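Local coordinates for DR2417 (Deinococcus radiodurans, PDB 4XWW), which probably matures and degrades RNA as a metal-dependent nuclease of the metallo-beta-lactamase superfamily with 5'-3' exonuclease activity, at residues Gly40-Val45 with Lys76-Ile81; Ile34-Tyr39 with Ile67-Glu72. All coordinates share one frame; numbering follows the deposited sequence.

Contact 1 (Gly40-Val45 with Lys76-Ile81)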
loop_
_atom_site.group_PDB
_atom_site.type_symbol
_atom_site.label_atom_id
_atom_site.label_comp_id
_atom_site.label_asym_id
_atom_site.label_seq_id
_atom_site.Cartn_x
_atom_site.Cartn_y
_atom_site.Cartn_z
ATOM N N GLY A 40 21.461 32.871 -19.461
ATOM C CA GLY A 40 21.094 34.181 -19.971
ATOM C C GLY A 40 19.610 34.196 -20.268
ATOM O O GLY A 40 18.806 33.843 -19.406
ATOM N N ASP A 41 19.245 34.569 -21.492
ATOM C CA ASP A 41 17.832 34.612 -21.855
ATOM C C ASP A 41 17.416 33.430 -22.734
ATOM O O ASP A 41 16.484 33.528 -23.531
ATOM C CB ASP A 41 17.501 35.930 -22.549
ATOM C CG ASP A 41 17.445 37.098 -21.575
ATOM O OD1 ASP A 41 17.340 36.856 -20.351
ATOM O OD2 ASP A 41 17.495 38.259 -22.036
ATOM N N GLU A 42 18.113 32.311 -22.582
ATOM C CA GLU A 42 17.765 31.106 -23.320
ATOM C C GLU A 42 17.407 29.979 -22.368
ATOM O O GLU A 42 18.060 29.775 -21.344
ATOM C CB GLU A 42 18.910 30.675 -24.245
ATOM C CG GLU A 42 19.224 31.695 -25.345
ATOM C CD GLU A 42 20.339 31.232 -26.276
ATOM O OE1 GLU A 42 21.039 30.254 -25.936
ATOM O OE2 GLU A 42 20.518 31.852 -27.350
ATOM N N ILE A 43 16.368 29.239 -22.729
ATOM C CA ILE A 43 15.961 28.084 -21.953
ATOM C C ILE A 43 15.823 26.844 -22.821
ATOM O O ILE A 43 15.263 26.901 -23.906
ATOM C CB ILE A 43 14.624 28.352 -21.221
ATOM C CG1 ILE A 43 14.874 29.273 -20.023
ATOM C CG2 ILE A 43 13.971 27.041 -20.794
ATOM C CD1 ILE A 43 13.600 29.835 -19.382
ATOM N N VAL A 44 16.338 25.724 -22.326
ATOM C CA VAL A 44 16.040 24.414 -22.886
ATOM C C VAL A 44 15.291 23.627 -21.820
ATOM O O VAL A 44 15.679 23.655 -20.652
ATOM C CB VAL A 44 17.317 23.669 -23.300
ATOM C CG1 VAL A 44 16.971 22.325 -23.942
ATOM C CG2 VAL A 44 18.138 24.531 -24.263
ATOM N N VAL A 45 14.221 22.941 -22.208
ATOM C CA VAL A 45 13.460 22.119 -21.245
ATOM C C VAL A 45 13.647 20.642 -21.570
ATOM O O VAL A 45 13.744 20.265 -22.738
ATOM C CB VAL A 45 11.952 22.466 -21.262
ATOM C CG1 VAL A 45 11.216 21.794 -20.065
ATOM C CG2 VAL A 45 11.742 23.974 -21.210
ATOM N N LYS A 76 11.614 32.798 -23.925
ATOM C CA LYS A 76 13.019 32.413 -23.842
ATOM C C LYS A 76 13.235 30.941 -24.201
ATOM O O LYS A 76 14.365 30.517 -24.444
ATOM C CB LYS A 76 13.562 32.683 -22.433
ATOM C CG LYS A 76 13.564 34.154 -22.028
ATOM C CD LYS A 76 14.127 34.323 -20.627
ATOM C CE LYS A 76 14.033 35.780 -20.183
ATOM N NZ LYS A 76 12.628 36.182 -19.920
ATOM N N ILE A 77 12.149 30.176 -24.246
ATOM C CA ILE A 77 12.243 28.733 -24.466
ATOM C C ILE A 77 12.694 28.432 -25.896
ATOM O O ILE A 77 12.015 28.795 -26.864
ATOM C CB ILE A 77 10.899 28.023 -24.193
ATOM C CG1 ILE A 77 10.454 28.219 -22.740
ATOM C CG2 ILE A 77 11.015 26.506 -24.504
ATOM C CD1 ILE A 77 9.008 27.878 -22.513
ATOM N N LYS A 78 13.856 27.800 -26.022
ATOM C CA LYS A 78 14.439 27.554 -27.335
ATOM C C LYS A 78 14.028 26.196 -27.870
ATOM O O LYS A 78 14.061 25.957 -29.077
ATOM C CB LYS A 78 15.963 27.653 -27.279
ATOM C CG LYS A 78 16.459 29.049 -27.007
ATOM C CD LYS A 78 15.950 30.009 -28.077
ATOM C CE LYS A 78 15.991 31.433 -27.575
ATOM N NZ LYS A 78 15.400 32.392 -28.562
ATOM N N GLY A 79 13.638 25.302 -26.970
ATOM C CA GLY A 79 13.259 23.970 -27.395
ATOM C C GLY A 79 13.199 22.940 -26.294
ATOM O O GLY A 79 13.427 23.238 -25.119
ATOM N N TRP A 80 12.909 21.706 -26.702
ATOM C CA TRP A 80 12.652 20.616 -25.804
ATOM C C TRP A 80 13.474 19.394 -26.187
ATOM O O TRP A 80 13.686 19.129 -27.376
ATOM C CB TRP A 80 11.161 20.261 -25.836
ATOM C CG TRP A 80 10.467 20.234 -24.490
ATOM C CD1 TRP A 80 10.524 19.237 -23.549
ATOM C CD2 TRP A 80 9.598 21.236 -23.950
ATOM N NE1 TRP A 80 9.750 19.563 -22.462
ATOM C CE2 TRP A 80 9.165 20.782 -22.685
ATOM C CE3 TRP A 80 9.138 22.474 -24.414
ATOM C CZ2 TRP A 80 8.301 21.522 -21.875
ATOM C CZ3 TRP A 80 8.277 23.211 -23.605
ATOM C CH2 TRP A 80 7.870 22.727 -22.351
ATOM N N ILE A 81 13.918 18.665 -25.167
ATOM C CA ILE A 81 14.524 17.348 -25.295
ATOM C C ILE A 81 13.595 16.320 -24.654
ATOM O O ILE A 81 13.169 16.514 -23.514
ATOM C CB ILE A 81 15.889 17.288 -24.589
ATOM C CG1 ILE A 81 16.892 18.233 -25.261
ATOM C CG2 ILE A 81 16.442 15.864 -24.543
ATOM C CD1 ILE A 81 18.131 18.402 -24.445
HETATM O O HOH W 1 15.663 34.662 -26.007
#
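Ile43 and Val45 join strand 42-45 to strand 77-81 through four backbone hydrogen bonds, with the two strands parallel and their axes 18° apart. Ile43 N donates to Lys76 O, and Ile43 O accepts from Lys78 N at 2.7 Å with a nearly straight N-H...O (175°). Val45 repeats the pattern, taking Gly79 O at its N and Ile81 N at its O. The register moves from Ile43-Ile77 to Val45-Trp80, so Lys78 and Gly79 together lie opposite Val44. This is a beta bulge. Gly79 N is buried here and has no hydrogen-bond partner.

These strands are parallel neighbours in one sheet of the metallo-beta-lactamase fold. Strand 77-82 leads directly to the zinc ligands His84, His86, Asp88 and His89.

Val45 lies alongside Trp80. Its CB sits 3.5 Å above the indole plane, in a CH-pi contact with the five-membered ring. Val45 CG1 is anti to the backbone N (chi1 -169°) and comes 3.4 Å from Trp80 CZ2. The indole NE1 hydrogen-bonds to Asp47 O. On the same face Ile43 CG2 meets Ile77 CG1 at 4.2 Å. On the other face Val44 CG1 touches Ile81 CD1 at 4.1 Å, and both residues pack on Phe140. Where the two strands begin, Lys76 CB rests 3.2 Å from Asp41 O. A water donates to Asp41 O at 2.8 Å and takes a weak bond from Lys78 NZ.

Contact 2 (Ile34-Tyr39 with Ile67-Glu72)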
loop_
_atom_site.group_PDB
_atom_site.type_symbol
_atom_site.label_atom_id
_atom_site.label_comp_id
_atom_site.label_asym_id
_atom_site.label_seq_id
_atom_site.Cartn_x
_atom_site.Cartn_y
_atom_site.Cartn_z
ATOM N N ILE A 34 10.503 16.924 -15.249
ATOM C CA ILE A 34 10.662 18.072 -16.121
ATOM C C ILE A 34 11.756 18.970 -15.541
ATOM O O ILE A 34 11.696 19.399 -14.380
ATOM C CB ILE A 34 9.342 18.865 -16.330
ATOM C CG1 ILE A 34 9.631 20.159 -17.108
ATOM C CG2 ILE A 34 8.629 19.147 -14.987
ATOM C CD1 ILE A 34 8.390 20.848 -17.676
ATOM N N THR A 35 12.768 19.230 -16.363
ATOM C CA THR A 35 13.938 19.977 -15.930
ATOM C C THR A 35 14.221 21.121 -16.897
ATOM O O THR A 35 14.268 20.937 -18.125
ATOM C CB THR A 35 15.171 19.067 -15.827
ATOM O OG1 THR A 35 14.848 17.933 -15.016
ATOM C CG2 THR A 35 16.346 19.814 -15.207
ATOM N N VAL A 36 14.412 22.298 -16.315
ATOM C CA VAL A 36 14.690 23.512 -17.057
ATOM C C VAL A 36 16.167 23.836 -16.926
ATOM O O VAL A 36 16.731 23.774 -15.835
ATOM C CB VAL A 36 13.821 24.683 -16.535
ATOM C CG1 VAL A 36 14.254 25.995 -17.128
ATOM C CG2 VAL A 36 12.351 24.408 -16.833
ATOM N N PHE A 37 16.792 24.152 -18.061
ATOM C CA PHE A 37 18.139 24.714 -18.098
ATOM C C PHE A 37 18.075 26.141 -18.602
ATOM O O PHE A 37 17.490 26.404 -19.651
ATOM C CB PHE A 37 19.060 23.879 -18.991
ATOM C CG PHE A 37 19.306 22.495 -18.461
ATOM C CD1 PHE A 37 20.323 22.261 -17.550
ATOM C CD2 PHE A 37 18.507 21.430 -18.858
ATOM C CE1 PHE A 37 20.540 20.979 -17.041
ATOM C CE2 PHE A 37 18.728 20.153 -18.360
ATOM C CZ PHE A 37 19.750 19.932 -17.456
ATOM N N ARG A 38 18.659 27.072 -17.853
ATOM C CA ARG A 38 18.646 28.459 -18.269
ATOM C C ARG A 38 20.043 29.059 -18.253
ATOM O O ARG A 38 20.760 28.977 -17.255
ATOM C CB ARG A 38 17.721 29.309 -17.393
ATOM C CG ARG A 38 17.670 30.771 -17.863
ATOM C CD ARG A 38 16.696 31.632 -17.072
ATOM N NE ARG A 38 16.830 33.028 -17.497
ATOM C CZ ARG A 38 16.255 34.066 -16.899
ATOM N NH1 ARG A 38 15.492 33.888 -15.831
ATOM N NH2 ARG A 38 16.453 35.291 -17.376
ATOM N N TYR A 39 20.409 29.633 -19.391
ATOM C CA TYR A 39 21.621 30.445 -19.511
ATOM C C TYR A 39 21.299 31.777 -20.195
ATOM O O TYR A 39 20.919 31.814 -21.368
ATOM C CB TYR A 39 22.709 29.702 -20.292
ATOM C CG TYR A 39 24.030 30.430 -20.228
ATOM C CD1 TYR A 39 24.317 31.452 -21.120
ATOM C CD2 TYR A 39 24.967 30.135 -19.245
ATOM C CE1 TYR A 39 25.498 32.144 -21.054
ATOM C CE2 TYR A 39 26.171 30.834 -19.172
ATOM C CZ TYR A 39 26.424 31.837 -20.091
ATOM O OH TYR A 39 27.605 32.550 -20.058
ATOM N N ILE A 67 3.590 24.907 -14.243
ATOM C CA ILE A 67 4.531 25.471 -15.208
ATOM C C ILE A 67 4.550 26.988 -15.159
ATOM O O ILE A 67 4.920 27.638 -16.149
ATOM C CB ILE A 67 4.230 25.010 -16.654
ATOM C CG1 ILE A 67 2.805 25.377 -17.066
ATOM C CG2 ILE A 67 4.515 23.510 -16.811
ATOM C CD1 ILE A 67 2.570 25.288 -18.573
ATOM N N ASP A 68 4.173 27.549 -14.006
ATOM C CA ASP A 68 4.244 28.998 -13.786
ATOM C C ASP A 68 5.547 29.585 -14.315
ATOM O O ASP A 68 5.548 30.634 -14.967
ATOM C CB ASP A 68 4.130 29.345 -12.300
ATOM C CG ASP A 68 2.879 28.790 -11.658
ATOM O OD1 ASP A 68 2.542 27.619 -11.922
ATOM O OD2 ASP A 68 2.237 29.525 -10.876
ATOM N N TYR A 69 6.656 28.910 -14.025
ATOM C CA TYR A 69 7.962 29.420 -14.440
ATOM C C TYR A 69 8.072 29.533 -15.960
ATOM O O TYR A 69 8.543 30.548 -16.475
ATOM C CB TYR A 69 9.090 28.535 -13.904
ATOM C CG TYR A 69 10.468 29.054 -14.267
ATOM C CD1 TYR A 69 11.108 30.004 -13.482
ATOM C CD2 TYR A 69 11.121 28.599 -15.402
ATOM C CE1 TYR A 69 12.367 30.484 -13.825
ATOM C CE2 TYR A 69 12.363 29.052 -15.740
ATOM C CZ TYR A 69 12.989 29.992 -14.954
ATOM O OH TYR A 69 14.237 30.455 -15.325
ATOM N N LEU A 70 7.643 28.492 -16.669
ATOM C CA LEU A 70 7.726 28.470 -18.132
ATOM C C LEU A 70 6.819 29.507 -18.769
ATOM O O LEU A 70 7.160 30.089 -19.799
ATOM C CB LEU A 70 7.387 27.072 -18.668
ATOM C CG LEU A 70 8.343 25.973 -18.202
ATOM C CD1 LEU A 70 7.985 24.615 -18.796
ATOM C CD2 LEU A 70 9.744 26.362 -18.587
ATOM N N LEU A 71 5.662 29.744 -18.157
ATOM C CA LEU A 71 4.755 30.779 -18.639
ATOM C C LEU A 71 5.384 32.153 -18.512
ATOM O O LEU A 71 5.259 32.980 -19.408
ATOM C CB LEU A 71 3.432 30.731 -17.874
ATOM C CG LEU A 71 2.645 29.440 -18.091
ATOM C CD1 LEU A 71 1.538 29.307 -17.060
ATOM C CD2 LEU A 71 2.065 29.423 -19.502
ATOM N N GLU A 72 6.058 32.396 -17.396
ATOM C CA GLU A 72 6.675 33.692 -17.175
ATOM C C GLU A 72 7.763 33.956 -18.207
ATOM O O GLU A 72 7.968 35.091 -18.632
ATOM C CB GLU A 72 7.262 33.787 -15.763
ATOM C CG GLU A 72 8.086 35.048 -15.549
ATOM C CD GLU A 72 8.580 35.207 -14.128
ATOM O OE1 GLU A 72 8.017 34.551 -13.227
ATOM O OE2 GLU A 72 9.528 35.996 -13.915
HETATM O O HOH W 2 15.560 31.891 -13.768
#
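Tyr69 reaches from helix 68-72 to Val36 and Arg38 on strand 34-39. Its CB points toward the strand. CG is anti to the backbone N (chi1 -178°), and the ring beyond it lies between helix and strand. Partway along the ring, CE2 meets Val36 CG1 at 3.9 Å, with the methyl oblique to the ring. At the tip, Tyr69 OH lies 3.2 Å from Arg38 CD. The same OH is 3.7 Å from Arg38 NH1, at the edge of the guanidinium and near its plane. No direct hydrogen bond joins the two residues. A water accepts from Arg38 NH1 at 2.9 Å and lies in the plane of the Tyr69 ring near OH, so close that this half of the bridge is doubtful. Tyr69 also packs on Ile22 of strand 19-23 and meets the ring of His73.

The helix lies over one face of the sheet, its axis 11.0 Å from that of the strand at an angle of 36°. In this part of the metallo-beta-lactamase fold it belongs to the connection between the parallel strands 42-46 and 77-82. That connection also holds the short strand 62-65 and makes a beta-alpha-beta type crossover.

Leu70 fills the apolar side of the contact with both its methyls. CD2 packs on Val36 CG2 at 3.7 Å, the two side chains sliding past each other in opposite directions. CD1 meets Ile34 CD1 tip to tip at 4.0 Å. The Ile34 side chain is about 8 Å from that of the zinc ligand His89.

Arg38 is extended from CG to NE. Its NE hydrogen-bonds to Gly40 O in the turn that follows the strand.

Contacts 1 and 2 are both mainly buried and share one sheet. Strands 34-39 and 42-46 are antiparallel neighbours, and a probable hydrogen bond joins Phe37 N to Val44 O. Contact 1 is strand to strand, built on backbone hydrogen bonds with side chains packed on both faces. Contact 2 is helix to strand, with no direct hydrogen bond and far less buried surface. They meet where Val45 CG1 packs on Ile34 CG1, so the Trp80 and Leu70 clusters lie on the same face. Each has its more polar, less buried end near the 39-41 turn, where Lys76 packs against Arg38. Their segments alternate along the chain.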